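Local coordinates for protein aminoglycoside-O-phosphotransferase VIII (Streptomyces rimosus, PDB 4H05) that probably transfers the gamma-phosphate of ATP to the 3'-hydroxyl of aminoglycoside antibiotics, a modification that confers resistance to them, at residues 12-17 with 45-50; 69-74 with 124-129; 118-123 with 244-249; 135-140 with 263-268. All blocks are in the same frame, centred on the assembly; numbering follows the deposited sequence.

Contact 1: residues 12-17 with 45-50; sequences RALRGR and LFVKVA
L14 reaches out from helix 6-17 and sets one methyl, CD1, between two valines on strand 43-50. V47 and V49, two residues apart, both direct their CB toward the helix, and K48 between them points the other way. CD1 of L14 lies 3.9 Å from V49 CG2 and 4.1 Å from V47 CG1, so a single leucine branch serves both valines. In each pair the side chains run past one another in opposite directions, methyl alongside methyl. The valines meet it with different branches: V47 CG1 is anti to its backbone N (chi1 170°), whereas the V49 methyl that touches, CG2, is anti to the carbonyl carbon. L14 also rests on W89 and V91 of the adjoining strand 86-93, which makes this the packing of the N-terminal helix on the five-stranded antiparallel sheet of the kinase-like N-terminal lobe. On the other side of the strand, the K48-E61 pair recalls the lysine-glutamate salt bridge of protein kinases; K48 also bridges to D210, a predicted magnesium ligand. No hydrogen bond or charge links the two segments. Between them the link is therefore made of buried methyl groups, without directional bonds.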
loop_
_atom_site.group_PDB
_atom_site.type_symbol
_atom_site.label_atom_id
_atom_site.label_comp_id
_atom_site.label_asym_id
_atom_site.label_seq_id
_atom_site.Cartn_x
_atom_site.Cartn_y
_atom_site.Cartn_z
ATOM N N ARG A 12 -21.767 7.286 -11.653
ATOM C CA ARG A 12 -22.422 7.680 -12.917
ATOM C C ARG A 12 -21.711 8.863 -13.556
ATOM O O ARG A 12 -21.551 8.883 -14.806
ATOM C CB ARG A 12 -23.917 8.002 -12.738
ATOM C CG ARG A 12 -24.540 8.810 -13.892
ATOM C CD ARG A 12 -25.882 9.359 -13.439
ATOM N NE ARG A 12 -26.529 10.198 -14.453
ATOM C CZ ARG A 12 -27.367 9.765 -15.419
ATOM N NH1 ARG A 12 -27.675 8.466 -15.564
ATOM N NH2 ARG A 12 -27.904 10.644 -16.276
ATOM N N ALA A 13 -21.245 9.855 -12.774
ATOM C CA ALA A 13 -20.507 10.912 -13.517
ATOM C C ALA A 13 -19.207 10.286 -14.119
ATOM O O ALA A 13 -18.844 10.547 -15.262
ATOM C CB ALA A 13 -20.204 12.128 -12.656
ATOM N N LEU A 14 -18.490 9.493 -13.311
ATOM C CA LEU A 14 -17.316 8.756 -13.845
ATOM C C LEU A 14 -17.638 8.025 -15.126
ATOM O O LEU A 14 -16.911 8.112 -16.076
ATOM C CB LEU A 14 -16.732 7.767 -12.830
ATOM C CG LEU A 14 -15.940 8.492 -11.754
ATOM C CD1 LEU A 14 -15.704 7.601 -10.530
ATOM C CD2 LEU A 14 -14.628 9.093 -12.325
ATOM N N ARG A 15 -18.762 7.311 -15.162
ATOM C CA ARG A 15 -19.098 6.495 -16.316
ATOM C C ARG A 15 -19.328 7.342 -17.581
ATOM O O ARG A 15 -18.862 7.009 -18.662
ATOM C CB ARG A 15 -20.312 5.650 -15.942
ATOM C CG ARG A 15 -20.703 4.603 -16.962
ATOM C CD ARG A 15 -21.752 3.664 -16.352
ATOM N NE ARG A 15 -21.363 2.255 -16.395
ATOM C CZ ARG A 15 -20.791 1.611 -15.395
ATOM N NH1 ARG A 15 -20.479 2.215 -14.242
ATOM N NH2 ARG A 15 -20.505 0.365 -15.553
ATOM N N GLY A 16 -20.022 8.460 -17.441
ATOM C CA GLY A 16 -20.108 9.458 -18.579
ATOM C C GLY A 16 -18.774 10.105 -19.043
ATOM O O GLY A 16 -18.626 10.526 -20.198
ATOM N N ARG A 17 -17.768 10.173 -18.185
ATOM C CA ARG A 17 -16.527 10.765 -18.596
ATOM C C ARG A 17 -15.642 9.777 -19.339
ATOM O O ARG A 17 -14.669 10.174 -19.981
ATOM C CB ARG A 17 -15.735 11.244 -17.366
ATOM C CG ARG A 17 -16.233 12.510 -16.636
ATOM C CD ARG A 17 -15.212 12.942 -15.552
ATOM N NE ARG A 17 -16.030 13.456 -14.524
ATOM C CZ ARG A 17 -16.047 13.122 -13.253
ATOM N NH1 ARG A 17 -15.173 12.330 -12.728
ATOM N NH2 ARG A 17 -16.972 13.678 -12.478
ATOM N N LEU A 45 -7.588 2.095 -17.736
ATOM C CA LEU A 45 -7.509 2.917 -16.542
ATOM C C LEU A 45 -7.822 2.084 -15.318
ATOM O O LEU A 45 -8.601 1.111 -15.343
ATOM C CB LEU A 45 -8.499 4.053 -16.583
ATOM C CG LEU A 45 -8.385 4.845 -17.898
ATOM C CD1 LEU A 45 -9.537 5.782 -18.056
ATOM C CD2 LEU A 45 -7.087 5.684 -17.974
ATOM N N PHE A 46 -7.249 2.512 -14.225
ATOM C CA PHE A 46 -7.683 2.082 -12.922
ATOM C C PHE A 46 -8.543 3.167 -12.270
ATOM O O PHE A 46 -8.159 4.363 -12.265
ATOM C CB PHE A 46 -6.433 1.884 -12.018
ATOM C CG PHE A 46 -5.553 0.709 -12.357
ATOM C CD1 PHE A 46 -4.293 0.578 -11.711
ATOM C CD2 PHE A 46 -5.907 -0.273 -13.307
ATOM C CE1 PHE A 46 -3.445 -0.494 -11.995
ATOM C CE2 PHE A 46 -5.040 -1.338 -13.580
ATOM C CZ PHE A 46 -3.809 -1.443 -12.917
ATOM N N VAL A 47 -9.652 2.771 -11.640
ATOM C CA VAL A 47 -10.595 3.720 -10.970
ATOM C C VAL A 47 -10.862 3.229 -9.576
ATOM O O VAL A 47 -11.155 2.051 -9.374
ATOM C CB VAL A 47 -11.922 3.829 -11.690
ATOM C CG1 VAL A 47 -12.920 4.590 -10.848
ATOM C CG2 VAL A 47 -11.735 4.401 -13.101
ATOM N N LYS A 48 -10.644 4.110 -8.609
ATOM C CA LYS A 48 -10.857 3.826 -7.202
ATOM C C LYS A 48 -11.906 4.826 -6.741
ATOM O O LYS A 48 -11.819 6.010 -7.039
ATOM C CB LYS A 48 -9.563 3.984 -6.365
ATOM C CG LYS A 48 -8.570 2.853 -6.583
ATOM C CD LYS A 48 -7.213 2.955 -5.879
ATOM C CE LYS A 48 -7.298 3.314 -4.434
ATOM N NZ LYS A 48 -5.942 3.430 -3.832
ATOM N N VAL A 49 -12.905 4.325 -6.039
ATOM C CA VAL A 49 -13.879 5.184 -5.388
ATOM C C VAL A 49 -13.936 4.693 -3.948
ATOM O O VAL A 49 -13.947 3.488 -3.690
ATOM C CB VAL A 49 -15.267 5.080 -6.109
ATOM C CG1 VAL A 49 -16.212 6.205 -5.688
ATOM C CG2 VAL A 49 -15.085 5.134 -7.620
ATOM N N ALA A 50 -13.926 5.616 -2.997
ATOM C CA ALA A 50 -13.836 5.194 -1.612
ATOM C C ALA A 50 -15.016 5.652 -0.726
ATOM O O ALA A 50 -15.476 6.834 -0.791
ATOM C CB ALA A 50 -12.550 5.671 -1.024
#

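Contact 2: residues 69-74 with 124-129; sequences AEVGIP and HALDWE
V71 and L126 face each other where a helix end meets a loop, their CA atoms 8.1 Å apart: helix 54-71 finishes in a Schellman motif, with G72 at positive phi (100°), and the chain of 124-129 passes in an extended conformation at L126 before its short 3-10 turn. L126 supplies both of its methyls. CD1 is shared, lying 3.9 Å from V71 CG2 and 4.1 Å from I73 CG1, while within the two segments CD2 meets V71, 3.9 Å from the same CG2. The leucine fork thus straddles one valine methyl and leans one prong over to the isoleucine. V71 CB points to the leucine, and CG2 takes the place between the backbone N and the carbonyl carbon (chi1 -60° for CG1). I73 offers the CG1 methylene of its longer branch. V71 and I73 each meet L126 at a slant. G72, between them, ends the helix, and the residues on its two sides both direct CB toward L126. Beyond L126 the loop is shaped by an Asx turn: D127 OD2 accepts from E129 N at 3.0 Å, the N-H coming from above the carboxylate plane. The patch is apolar and partly buried, and no hydrogen bond crosses it. Around it, L126 also touches W67 of helix 54-71, and I73 packs on L68. The end of that helix and the residues just after it meet the loop following helix 109-124; L126 backs onto V186 of strand 184-187 and I73 onto L208 of strand 205-208.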
loop_
_atom_site.group_PDB
_atom_site.type_symbol
_atom_site.label_atom_id
_atom_site.label_comp_id
_atom_site.label_asym_id
_atom_site.label_seq_id
_atom_site.Cartn_x
_atom_site.Cartn_y
_atom_site.Cartn_z
ATOM N N ALA A 69 5.874 10.373 -9.165
ATOM C CA ALA A 69 6.259 10.375 -10.580
ATOM C C ALA A 69 7.325 11.408 -10.740
ATOM O O ALA A 69 8.265 11.182 -11.440
ATOM C CB ALA A 69 5.065 10.730 -11.516
ATOM N N GLU A 70 7.208 12.571 -10.092
ATOM C CA GLU A 70 8.195 13.569 -10.421
ATOM C C GLU A 70 9.493 13.100 -9.834
ATOM O O GLU A 70 10.505 13.224 -10.480
ATOM C CB GLU A 70 7.801 15.011 -10.075
ATOM C CG GLU A 70 8.639 15.653 -8.974
ATOM C CD GLU A 70 9.806 16.467 -9.468
ATOM O OE1 GLU A 70 10.604 16.808 -8.555
ATOM O OE2 GLU A 70 9.919 16.831 -10.691
ATOM N N VAL A 71 9.493 12.496 -8.651
ATOM C CA VAL A 71 10.778 12.113 -8.117
ATOM C C VAL A 71 11.381 10.804 -8.637
ATOM O O VAL A 71 12.471 10.435 -8.224
ATOM C CB VAL A 71 10.806 12.189 -6.589
ATOM C CG1 VAL A 71 10.493 13.659 -6.240
ATOM C CG2 VAL A 71 9.900 11.097 -5.980
ATOM N N GLY A 72 10.706 10.160 -9.568
ATOM C CA GLY A 72 11.296 9.053 -10.287
ATOM C C GLY A 72 10.935 7.652 -9.841
ATOM O O GLY A 72 11.513 6.693 -10.377
ATOM N N ILE A 73 9.929 7.504 -8.966
ATOM C CA ILE A 73 9.418 6.142 -8.607
ATOM C C ILE A 73 8.396 5.763 -9.641
ATOM O O ILE A 73 7.620 6.600 -10.025
ATOM C CB ILE A 73 8.735 6.174 -7.222
ATOM C CG1 ILE A 73 9.745 6.616 -6.162
ATOM C CG2 ILE A 73 8.067 4.845 -6.897
ATOM C CD1 ILE A 73 10.885 5.595 -5.903
ATOM N N PRO A 74 8.356 4.494 -10.088
ATOM C CA PRO A 74 7.385 4.125 -11.108
ATOM C C PRO A 74 5.981 3.999 -10.559
ATOM O O PRO A 74 5.751 3.199 -9.718
ATOM C CB PRO A 74 7.872 2.796 -11.589
ATOM C CG PRO A 74 8.617 2.210 -10.438
ATOM C CD PRO A 74 9.204 3.366 -9.672
ATOM N N HIS A 124 13.412 4.175 -0.428
ATOM C CA HIS A 124 14.157 4.612 0.762
ATOM C C HIS A 124 15.390 5.370 0.461
ATOM O O HIS A 124 15.979 5.817 1.378
ATOM C CB HIS A 124 14.411 3.504 1.779
ATOM C CG HIS A 124 13.161 2.741 2.161
ATOM N ND1 HIS A 124 13.197 1.518 2.711
ATOM C CD2 HIS A 124 11.840 3.040 1.978
ATOM C CE1 HIS A 124 11.940 1.064 2.891
ATOM N NE2 HIS A 124 11.105 1.987 2.450
ATOM N N ALA A 125 15.753 5.557 -0.825
ATOM C CA ALA A 125 16.914 6.383 -1.211
ATOM C C ALA A 125 16.528 7.790 -1.370
ATOM O O ALA A 125 17.387 8.608 -1.496
ATOM C CB ALA A 125 17.529 5.929 -2.516
ATOM N N LEU A 126 15.229 8.080 -1.492
ATOM C CA LEU A 126 14.805 9.470 -1.565
ATOM C C LEU A 126 15.248 10.182 -0.294
ATOM O O LEU A 126 15.310 9.600 0.740
ATOM C CB LEU A 126 13.281 9.564 -1.694
ATOM C CG LEU A 126 12.822 9.203 -3.065
ATOM C CD1 LEU A 126 11.347 8.855 -3.106
ATOM C CD2 LEU A 126 13.186 10.364 -3.965
ATOM N N ASP A 127 15.534 11.463 -0.367
ATOM C CA ASP A 127 15.847 12.214 0.819
ATOM C C ASP A 127 14.472 12.619 1.430
ATOM O O ASP A 127 13.729 13.369 0.854
ATOM C CB ASP A 127 16.719 13.418 0.392
ATOM C CG ASP A 127 17.032 14.387 1.549
ATOM O OD1 ASP A 127 17.808 15.329 1.315
ATOM O OD2 ASP A 127 16.505 14.229 2.677
ATOM N N TRP A 128 14.107 12.073 2.576
ATOM C CA TRP A 128 12.819 12.411 3.197
ATOM C C TRP A 128 12.577 13.835 3.458
ATOM O O TRP A 128 11.411 14.230 3.534
ATOM C CB TRP A 128 12.577 11.661 4.476
ATOM C CG TRP A 128 13.573 11.915 5.566
ATOM C CD1 TRP A 128 14.759 11.196 5.831
ATOM C CD2 TRP A 128 13.537 12.988 6.540
ATOM N NE1 TRP A 128 15.401 11.703 6.923
ATOM C CE2 TRP A 128 14.715 12.779 7.418
ATOM C CE3 TRP A 128 12.655 14.038 6.818
ATOM C CZ2 TRP A 128 15.015 13.640 8.452
ATOM C CZ3 TRP A 128 12.937 14.867 7.933
ATOM C CH2 TRP A 128 14.101 14.681 8.714
ATOM N N GLU A 129 13.629 14.660 3.555
ATOM C CA GLU A 129 13.417 16.109 3.707
ATOM C C GLU A 129 12.874 16.752 2.462
ATOM O O GLU A 129 12.426 17.885 2.550
ATOM C CB GLU A 129 14.689 16.877 4.162
ATOM C CG GLU A 129 15.485 16.235 5.324
ATOM C CD GLU A 129 16.523 17.162 5.948
ATOM O OE1 GLU A 129 16.857 18.224 5.322
ATOM O OE2 GLU A 129 17.013 16.858 7.073
#

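Contact 3: residues 118-123 with 244-249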
loop_
_atom_site.group_PDB
_atom_site.type_symbol
_atom_site.label_atom_id
_atom_site.label_comp_id
_atom_site.label_asym_id
_atom_site.label_seq_id
_atom_site.Cartn_x
_atom_site.Cartn_y
_atom_site.Cartn_z
ATOM N N GLY A 118 14.427 -4.029 -4.449
ATOM C CA GLY A 118 14.991 -2.941 -5.245
ATOM C C GLY A 118 14.098 -1.720 -5.257
ATOM O O GLY A 118 14.529 -0.578 -5.290
ATOM N N LEU A 119 12.809 -1.974 -5.220
ATOM C CA LEU A 119 11.835 -0.899 -5.238
ATOM C C LEU A 119 11.831 -0.242 -3.859
ATOM O O LEU A 119 11.809 0.980 -3.758
ATOM C CB LEU A 119 10.449 -1.466 -5.600
ATOM C CG LEU A 119 9.361 -0.412 -5.416
ATOM C CD1 LEU A 119 9.559 0.661 -6.478
ATOM C CD2 LEU A 119 7.987 -1.027 -5.489
ATOM N N ALA A 120 11.874 -1.072 -2.821
ATOM C CA ALA A 120 12.059 -0.618 -1.404
ATOM C C ALA A 120 13.289 0.305 -1.238
ATOM O O ALA A 120 13.204 1.374 -0.662
ATOM C CB ALA A 120 12.087 -1.825 -0.447
ATOM N N ARG A 121 14.361 -0.032 -1.920
ATOM C CA ARG A 121 15.636 0.654 -1.845
ATOM C C ARG A 121 15.591 2.001 -2.590
ATOM O O ARG A 121 16.152 2.999 -2.173
ATOM C CB ARG A 121 16.617 -0.412 -2.332
ATOM C CG ARG A 121 18.063 -0.240 -2.810
ATOM C CD ARG A 121 18.729 -1.647 -2.647
ATOM N NE ARG A 121 19.618 -2.193 -3.677
ATOM C CZ ARG A 121 20.728 -1.608 -4.137
ATOM N NH1 ARG A 121 21.086 -0.378 -3.780
ATOM N NH2 ARG A 121 21.449 -2.241 -5.024
ATOM N N SER A 122 14.816 2.061 -3.648
ATOM C CA SER A 122 14.733 3.237 -4.406
ATOM C C SER A 122 13.818 4.229 -3.697
ATOM O O SER A 122 14.029 5.433 -3.717
ATOM C CB SER A 122 14.160 2.879 -5.799
ATOM O OG SER A 122 15.003 1.991 -6.520
ATOM N N LEU A 123 12.757 3.730 -3.114
ATOM C CA LEU A 123 11.863 4.548 -2.297
ATOM C C LEU A 123 12.705 5.074 -1.108
ATOM O O LEU A 123 12.791 6.285 -0.835
ATOM C CB LEU A 123 10.744 3.644 -1.805
ATOM C CG LEU A 123 9.255 3.891 -1.759
ATOM C CD1 LEU A 123 8.722 4.782 -2.887
ATOM C CD2 LEU A 123 8.573 2.501 -1.662
ATOM N N ALA A 244 14.823 -14.157 2.694
ATOM C CA ALA A 244 16.299 -14.024 2.584
ATOM C C ALA A 244 16.762 -13.286 1.299
ATOM O O ALA A 244 17.652 -12.436 1.357
ATOM C CB ALA A 244 16.962 -15.403 2.658
ATOM N N ALA A 245 16.186 -13.605 0.141
ATOM C CA ALA A 245 16.597 -12.887 -1.085
ATOM C C ALA A 245 16.187 -11.394 -1.006
ATOM O O ALA A 245 16.981 -10.493 -1.270
ATOM C CB ALA A 245 16.059 -13.559 -2.336
ATOM N N PHE A 246 14.974 -11.105 -0.581
ATOM C CA PHE A 246 14.636 -9.708 -0.326
ATOM C C PHE A 246 15.626 -9.069 0.645
ATOM O O PHE A 246 16.132 -7.980 0.395
ATOM C CB PHE A 246 13.252 -9.599 0.255
ATOM C CG PHE A 246 12.841 -8.188 0.521
ATOM C CD1 PHE A 246 13.194 -7.579 1.697
ATOM C CD2 PHE A 246 12.112 -7.487 -0.406
ATOM C CE1 PHE A 246 12.820 -6.288 1.953
ATOM C CE2 PHE A 246 11.707 -6.186 -0.146
ATOM C CZ PHE A 246 12.084 -5.582 1.029
ATOM N N LEU A 247 16.004 -9.769 1.708
ATOM C CA LEU A 247 16.893 -9.136 2.695
ATOM C C LEU A 247 18.324 -8.968 2.220
ATOM O O LEU A 247 18.953 -7.956 2.525
ATOM C CB LEU A 247 16.879 -9.860 4.039
ATOM C CG LEU A 247 15.798 -9.525 5.092
ATOM C CD1 LEU A 247 16.242 -10.181 6.407
ATOM C CD2 LEU A 247 15.637 -8.040 5.271
ATOM N N ARG A 248 18.846 -9.921 1.460
ATOM C CA ARG A 248 20.205 -9.760 0.825
ATOM C C ARG A 248 20.241 -8.563 -0.110
ATOM O O ARG A 248 21.119 -7.745 -0.008
ATOM C CB ARG A 248 20.531 -11.039 0.023
ATOM C CG ARG A 248 21.913 -11.091 -0.716
ATOM C CD ARG A 248 22.150 -12.502 -1.300
ATOM N NE ARG A 248 21.569 -13.497 -0.377
ATOM C CZ ARG A 248 20.525 -14.300 -0.608
ATOM N NH1 ARG A 248 19.924 -14.365 -1.795
ATOM N NH2 ARG A 248 20.108 -15.109 0.367
ATOM N N GLU A 249 19.261 -8.467 -1.023
ATOM C CA GLU A 249 19.146 -7.310 -1.925
ATOM C C GLU A 249 18.913 -6.000 -1.179
ATOM O O GLU A 249 19.604 -5.008 -1.407
ATOM C CB GLU A 249 18.051 -7.546 -2.983
ATOM C CG GLU A 249 17.732 -6.351 -3.911
ATOM C CD GLU A 249 18.930 -5.857 -4.721
ATOM O OE1 GLU A 249 19.819 -6.736 -4.916
ATOM O OE2 GLU A 249 18.988 -4.607 -5.097
#
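R121 and E249 both send CG anti to the backbone N (chi1 174° in E249), and both chains then bend, R121 at chi3 and E249 at chi2 (59°), so that they cross at about a right angle with the carboxylate beside the guanidinium. The two residues belong to helices 109-124 and 240-251 of the helical C-terminal lobe of this kinase-like fold; the short axes pass 10.1 Å apart at -35°, running in roughly the same direction. One oxygen does the work: R121 NE donates to E249 OE2 at 2.9 Å, nearly straight, with a weak second bond from NH2. OE2 lies close to the guanidinium plane, at its edge, yet the N-H reaches it from above the carboxylate plane, so this is not a coplanar bidentate salt bridge. E249 OE1 pairs with R252, and the carboxylate probably eases the closeness of R252 to R121. Of the CA atoms in the two segments, those of G118 and E249 are closest, and the E249 CG methylene lies by G118 N. Deeper in, F246 lies among residues of helix 220-230, such as L223 and L227, and reaches across to A120. There the end of the ring, F246 CZ, meets A120 CB obliquely at 4.0 Å.

Contact 4: residues 135-140 with 263-268; sequences RSLAVT and LAFYRL
L137, the first residue of helix 137-150, pushes its CD2 methyl against two aromatic rings of helix 260-270. CD2 lies 3.5 Å from F265 CE2 and 3.7 Å from Y266 OH, so the methyl rests at the outer end of both side chains. The conformations explain how neighbours in sequence reach the same leucine. F265 has CG anti to the backbone N (chi1 179°) and extends from a CB that already faces L137. Y266 starts from a CB aimed to one side; its CG is anti to the carbonyl carbon (chi1 -71°), and the length of the ring brings the hydroxyl round. The rings are arranged edge-to-face between themselves: F265 CD2 stands 3.7 Å above the centre of the Y266 ring, and Y266 CE1 lies at the F265 edge. Against this pair L137 is slanted relative to F265 and about square to Y266. CG and CD1 of L137 also lie 3.8 Å from Y266 OH, so most of the leucine tip gathers round that oxygen. S136 is the N-cap of helix 137-150; its O receives V139 N and T140 N, and L137 N is hydrogen-bonded to E182. F265 continues onto L174 and T177 of helix 167-177, while Y266 touches H220 and A224 at helix 220-230. All three touching residues are buried, and no hydrogen bond passes between the segments. What joins these two helices of the C-terminal lobe here is thus dispersion between a methyl and aromatic carbons, with the phenol oxygen packed against aliphatic groups.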
loop_
_atom_site.group_PDB
_atom_site.type_symbol
_atom_site.label_atom_id
_atom_site.label_comp_id
_atom_site.label_asym_id
_atom_site.label_seq_id
_atom_site.Cartn_x
_atom_site.Cartn_y
_atom_site.Cartn_z
ATOM N N ARG A 135 4.057 10.380 7.324
ATOM C CA ARG A 135 3.365 9.285 7.941
ATOM C C ARG A 135 4.134 8.709 9.153
ATOM O O ARG A 135 4.193 7.460 9.381
ATOM C CB ARG A 135 3.125 8.189 6.888
ATOM C CG ARG A 135 1.891 7.330 7.225
ATOM C CD ARG A 135 2.239 5.830 7.166
ATOM N NE ARG A 135 1.055 5.061 7.563
ATOM C CZ ARG A 135 1.042 3.775 7.897
ATOM N NH1 ARG A 135 2.134 3.035 7.873
ATOM N NH2 ARG A 135 -0.087 3.229 8.291
ATOM N N SER A 136 4.751 9.592 9.938
ATOM C CA SER A 136 5.558 9.151 11.062
ATOM C C SER A 136 4.695 8.752 12.237
ATOM O O SER A 136 3.472 8.872 12.175
ATOM C CB SER A 136 6.528 10.244 11.491
ATOM O OG SER A 136 5.821 11.386 11.809
ATOM N N LEU A 137 5.332 8.256 13.301
ATOM C CA LEU A 137 4.601 7.849 14.535
ATOM C C LEU A 137 3.798 8.970 15.168
ATOM O O LEU A 137 2.706 8.674 15.780
ATOM C CB LEU A 137 5.559 7.329 15.577
ATOM C CG LEU A 137 6.314 6.048 15.178
ATOM C CD1 LEU A 137 7.513 5.854 16.090
ATOM C CD2 LEU A 137 5.382 4.850 15.197
ATOM N N ALA A 138 4.261 10.233 15.021
ATOM C CA ALA A 138 3.349 11.401 15.451
ATOM C C ALA A 138 2.018 11.416 14.706
ATOM O O ALA A 138 0.992 11.829 15.241
ATOM C CB ALA A 138 4.029 12.804 15.410
ATOM N N VAL A 139 1.938 10.814 13.544
ATOM C CA VAL A 139 0.648 10.794 12.821
ATOM C C VAL A 139 -0.058 9.475 13.001
ATOM O O VAL A 139 -1.324 9.360 13.092
ATOM C CB VAL A 139 0.877 10.929 11.275
ATOM C CG1 VAL A 139 -0.338 10.531 10.483
ATOM C CG2 VAL A 139 1.287 12.302 10.887
ATOM N N THR A 140 0.740 8.429 12.921
ATOM C CA THR A 140 0.147 7.113 12.806
ATOM C C THR A 140 -0.361 6.613 14.143
ATOM O O THR A 140 -1.333 5.871 14.183
ATOM C CB THR A 140 1.090 6.070 12.189
ATOM O OG1 THR A 140 2.318 6.008 12.920
ATOM C CG2 THR A 140 1.344 6.328 10.693
ATOM N N LEU A 263 10.121 -4.548 13.286
ATOM C CA LEU A 263 9.184 -5.252 12.394
ATOM C C LEU A 263 7.946 -5.645 13.162
ATOM O O LEU A 263 6.803 -5.555 12.670
ATOM C CB LEU A 263 9.833 -6.517 11.841
ATOM C CG LEU A 263 10.702 -6.590 10.600
ATOM C CD1 LEU A 263 11.151 -5.258 10.090
ATOM C CD2 LEU A 263 11.813 -7.656 10.693
ATOM N N ALA A 264 8.154 -6.193 14.346
ATOM C CA ALA A 264 7.018 -6.592 15.174
ATOM C C ALA A 264 6.094 -5.398 15.415
ATOM O O ALA A 264 4.881 -5.508 15.210
ATOM C CB ALA A 264 7.464 -7.285 16.458
ATOM N N PHE A 265 6.698 -4.241 15.679
ATOM C CA PHE A 265 5.958 -3.046 15.964
ATOM C C PHE A 265 5.198 -2.595 14.748
ATOM O O PHE A 265 4.043 -2.284 14.849
ATOM C CB PHE A 265 6.827 -1.901 16.442
ATOM C CG PHE A 265 6.022 -0.655 16.700
ATOM C CD1 PHE A 265 5.306 -0.509 17.868
ATOM C CD2 PHE A 265 5.904 0.317 15.734
ATOM C CE1 PHE A 265 4.526 0.593 18.094
ATOM C CE2 PHE A 265 5.160 1.441 15.938
ATOM C CZ PHE A 265 4.442 1.589 17.120
ATOM N N TYR A 266 5.793 -2.657 13.576
ATOM C CA TYR A 266 5.102 -2.140 12.389
ATOM C C TYR A 266 4.111 -3.132 11.829
ATOM O O TYR A 266 3.121 -2.743 11.209
ATOM C CB TYR A 266 6.118 -1.552 11.354
ATOM C CG TYR A 266 6.733 -0.229 11.846
ATOM C CD1 TYR A 266 5.971 0.940 11.865
ATOM C CD2 TYR A 266 8.020 -0.154 12.324
ATOM C CE1 TYR A 266 6.467 2.106 12.345
ATOM C CE2 TYR A 266 8.545 1.061 12.819
ATOM C CZ TYR A 266 7.715 2.143 12.870
ATOM O OH TYR A 266 8.140 3.284 13.352
ATOM N N ARG A 267 4.266 -4.416 12.153
ATOM C CA ARG A 267 3.212 -5.374 11.892
ATOM C C ARG A 267 1.994 -5.110 12.790
ATOM O O ARG A 267 0.865 -5.301 12.348
ATOM C CB ARG A 267 3.662 -6.850 12.110
ATOM C CG ARG A 267 4.424 -7.575 10.984
ATOM C CD ARG A 267 4.504 -9.134 11.225
ATOM N NE ARG A 267 5.897 -9.283 11.537
ATOM C CZ ARG A 267 6.473 -9.549 12.693
ATOM N NH1 ARG A 267 5.823 -9.966 13.746
ATOM N NH2 ARG A 267 7.789 -9.435 12.729
ATOM N N LEU A 268 2.235 -4.757 14.051
ATOM C CA LEU A 268 1.172 -4.448 15.005
ATOM C C LEU A 268 0.475 -3.144 14.642
ATOM O O LEU A 268 -0.781 -3.053 14.576
ATOM C CB LEU A 268 1.745 -4.355 16.444
ATOM C CG LEU A 268 0.813 -3.770 17.480
ATOM C CD1 LEU A 268 -0.451 -4.637 17.702
ATOM C CD2 LEU A 268 1.640 -3.495 18.775
#

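In the fold
From the N terminus, contact 1 closes first, bringing helix 6-17 onto strand 43-50 around two intervening strands. Helix 54-71 comes next, and contact 2 loops from its end over the rest of the sheet and helix 109-124, linking the lobes. Contact 3 opens on that helix before contact 2 has closed, so the two cross; they also touch, I73 CD1 lying 3.8 Å from L123 CD1. Contact 4 opens after contact 2 and crosses contact 3, both spanning some 120 residues within the helical lobe. Contact 1 stands apart, its centre about 34 Å from that of contact 3 and about 32 Å from that of contact 4.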